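Local coordinates for Lmo0812 protein (Listeria monocytogenes serovar 1/2a, PDB 4YF1) that probably hydrolyses phosphate-ester or pyrophosphate bonds as an HD-domain protein, perhaps removing the 3'-diphosphate of the guanosine alarmone ppGpp, at residues K114-V118 against I157-Y163. Residue numbers count along the deposited sequence, not the author numbering.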
loop_
_atom_site.group_PDB
_atom_site.type_symbol
_atom_site.label_atom_id
_atom_site.label_comp_id
_atom_site.label_asym_id
_atom_site.label_seq_id
_atom_site.Cartn_x
_atom_site.Cartn_y
_atom_site.Cartn_z
ATOM N N LYS A 114 7.020 -16.104 3.769
ATOM C CA LYS A 114 7.919 -15.965 4.944
ATOM C C LYS A 114 8.310 -14.512 5.146
ATOM O O LYS A 114 8.265 -13.984 6.247
ATOM C CB LYS A 114 9.188 -16.792 4.744
ATOM C CG LYS A 114 8.949 -18.291 4.754
ATOM C CD LYS A 114 10.175 -19.030 4.293
ATOM C CE LYS A 114 10.099 -20.540 4.543
ATOM N NZ LYS A 114 10.720 -20.860 5.863
ATOM N N ALA A 115 8.604 -13.829 4.051
ATOM C CA ALA A 115 9.054 -12.439 4.155
ATOM C C ALA A 115 7.974 -11.514 4.718
ATOM O O ALA A 115 8.284 -10.583 5.465
ATOM C CB ALA A 115 9.544 -11.930 2.800
ATOM N N LEU A 116 6.713 -11.773 4.368
ATOM C CA LEU A 116 5.612 -10.952 4.852
ATOM C C LEU A 116 5.492 -11.033 6.368
ATOM O O LEU A 116 5.266 -10.008 7.065
ATOM C CB LEU A 116 4.324 -11.425 4.235
ATOM C CG LEU A 116 4.233 -10.990 2.772
ATOM C CD1 LEU A 116 3.218 -11.896 2.079
ATOM C CD2 LEU A 116 3.835 -9.525 2.691
ATOM N N ILE A 117 5.651 -12.243 6.867
ATOM C CA ILE A 117 5.570 -12.469 8.328
ATOM C C ILE A 117 6.774 -11.848 9.028
ATOM O O ILE A 117 6.599 -11.165 10.046
ATOM C CB ILE A 117 5.493 -13.966 8.674
ATOM C CG1 ILE A 117 4.172 -14.551 8.172
ATOM C CG2 ILE A 117 5.620 -14.169 10.208
ATOM C CD1 ILE A 117 4.047 -16.066 8.225
ATOM N N VAL A 118 7.989 -12.124 8.557
ATOM C CA VAL A 118 9.174 -11.595 9.254
ATOM C C VAL A 118 9.230 -10.049 9.217
ATOM O O VAL A 118 9.518 -9.427 10.243
ATOM C CB VAL A 118 10.466 -12.231 8.771
ATOM C CG1 VAL A 118 11.662 -11.679 9.480
ATOM C CG2 VAL A 118 10.435 -13.750 8.886
ATOM N N ILE A 157 9.284 -17.725 15.482
ATOM C CA ILE A 157 9.454 -17.129 14.143
ATOM C C ILE A 157 10.937 -17.206 13.782
ATOM O O ILE A 157 11.314 -17.743 12.730
ATOM C CB ILE A 157 8.975 -15.654 14.076
ATOM C CG1 ILE A 157 7.463 -15.513 14.407
ATOM C CG2 ILE A 157 9.265 -15.068 12.687
ATOM C CD1 ILE A 157 6.546 -16.358 13.562
ATOM N N LYS A 158 11.786 -16.703 14.689
ATOM C CA LYS A 158 13.221 -16.708 14.448
ATOM C C LYS A 158 13.774 -18.097 14.117
ATOM O O LYS A 158 14.547 -18.252 13.147
ATOM C CB LYS A 158 13.994 -16.045 15.592
ATOM C CG LYS A 158 15.485 -16.319 15.570
ATOM C CD LYS A 158 16.122 -15.785 16.833
ATOM C CE LYS A 158 17.373 -16.562 17.184
ATOM N NZ LYS A 158 17.053 -17.973 17.582
ATOM N N ASN A 159 13.355 -19.117 14.861
ATOM C CA ASN A 159 13.872 -20.475 14.637
ATOM C C ASN A 159 13.248 -21.247 13.487
ATOM O O ASN A 159 13.715 -22.325 13.177
ATOM C CB ASN A 159 13.772 -21.285 15.932
ATOM C CG ASN A 159 14.705 -20.748 16.990
ATOM O OD1 ASN A 159 15.737 -20.175 16.650
ATOM N ND2 ASN A 159 14.343 -20.879 18.254
ATOM N N ASN A 160 12.210 -20.702 12.872
ATOM C CA ASN A 160 11.544 -21.398 11.764
ATOM C C ASN A 160 11.591 -20.648 10.432
ATOM O O ASN A 160 11.453 -21.282 9.367
ATOM C CB ASN A 160 10.102 -21.719 12.167
ATOM C CG ASN A 160 10.025 -22.891 13.128
ATOM O OD1 ASN A 160 10.101 -24.040 12.716
ATOM N ND2 ASN A 160 9.895 -22.603 14.422
HETATM N N MSE A 161 11.888 -19.350 10.475
HETATM C CA MSE A 161 11.860 -18.519 9.242
HETATM C C MSE A 161 12.811 -18.978 8.147
HETATM O O MSE A 161 12.506 -18.787 6.961
HETATM C CB MSE A 161 12.055 -17.047 9.560
HETATM C CG MSE A 161 13.458 -16.788 10.113
HETATM SE SE MSE A 161 13.662 -14.931 10.682
HETATM C CE MSE A 161 15.521 -15.116 11.220
ATOM N N GLU A 162 13.944 -19.589 8.506
ATOM C CA GLU A 162 14.909 -20.079 7.465
ATOM C C GLU A 162 14.661 -21.491 6.926
ATOM O O GLU A 162 15.273 -21.890 5.913
ATOM C CB GLU A 162 16.346 -19.997 7.988
ATOM C CG GLU A 162 16.765 -18.572 8.315
ATOM C CD GLU A 162 18.246 -18.436 8.626
ATOM O OE1 GLU A 162 18.960 -19.466 8.723
ATOM O OE2 GLU A 162 18.699 -17.284 8.743
ATOM N N TYR A 163 13.720 -22.202 7.514
ATOM C CA TYR A 163 13.447 -23.581 7.142
ATOM C C TYR A 163 13.108 -23.722 5.652
ATOM O O TYR A 163 12.205 -23.065 5.146
ATOM C CB TYR A 163 12.309 -24.170 7.967
ATOM C CG TYR A 163 12.152 -25.671 7.749
ATOM C CD1 TYR A 163 13.028 -26.571 8.367
ATOM C CD2 TYR A 163 11.152 -26.188 6.925
ATOM C CE1 TYR A 163 12.922 -27.950 8.158
ATOM C CE2 TYR A 163 11.027 -27.564 6.717
ATOM C CZ TYR A 163 11.917 -28.435 7.337
ATOM O OH TYR A 163 11.827 -29.785 7.138
#
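A buried lysine that gathers backbone carbonyls, set beside a small apolar interface, joins the early part of helix 111-132 to the last part of helix 147-160 and the turn that follows it. The general principle is that backbone carbonyls in a turn following a helix can be bonded by a long cationic side chain from a neighbouring helix. Here Lys114 directs its CA-to-CB bond toward the other segment, and its long side chain carries NZ to Met161 O at 2.9 Å and Tyr163 O at 2.8 Å. Both acceptors lie in the type I beta turn Asn160 to Tyr163, closed by Tyr163 N to Asn160 O (3.1 Å). The same NZ also bonds the carbonyls of Val106 and Arg107; four acceptors exceed three ammonium hydrogens, so at least one hydrogen must be shared. Such all-helical packing is the framework of the HD-domain fold; the Ile117 side chain comes close to, but makes no contact with, His35, His59, Asp60 and Asp120, whose converging side chains resemble the HD-type H...HD...D set, with no metal bound here. Further along, the contact becomes apolar: Val118 CG2 rests 3.7 Å from CB of selenomethionine Met161 and 4.2 Å from Ile157 CG2, while Ile117 CG2 meets Ile157 CD1 at 4.1 Å. Tyr177 of helix 172-184 packs against both Val118 and Ile157.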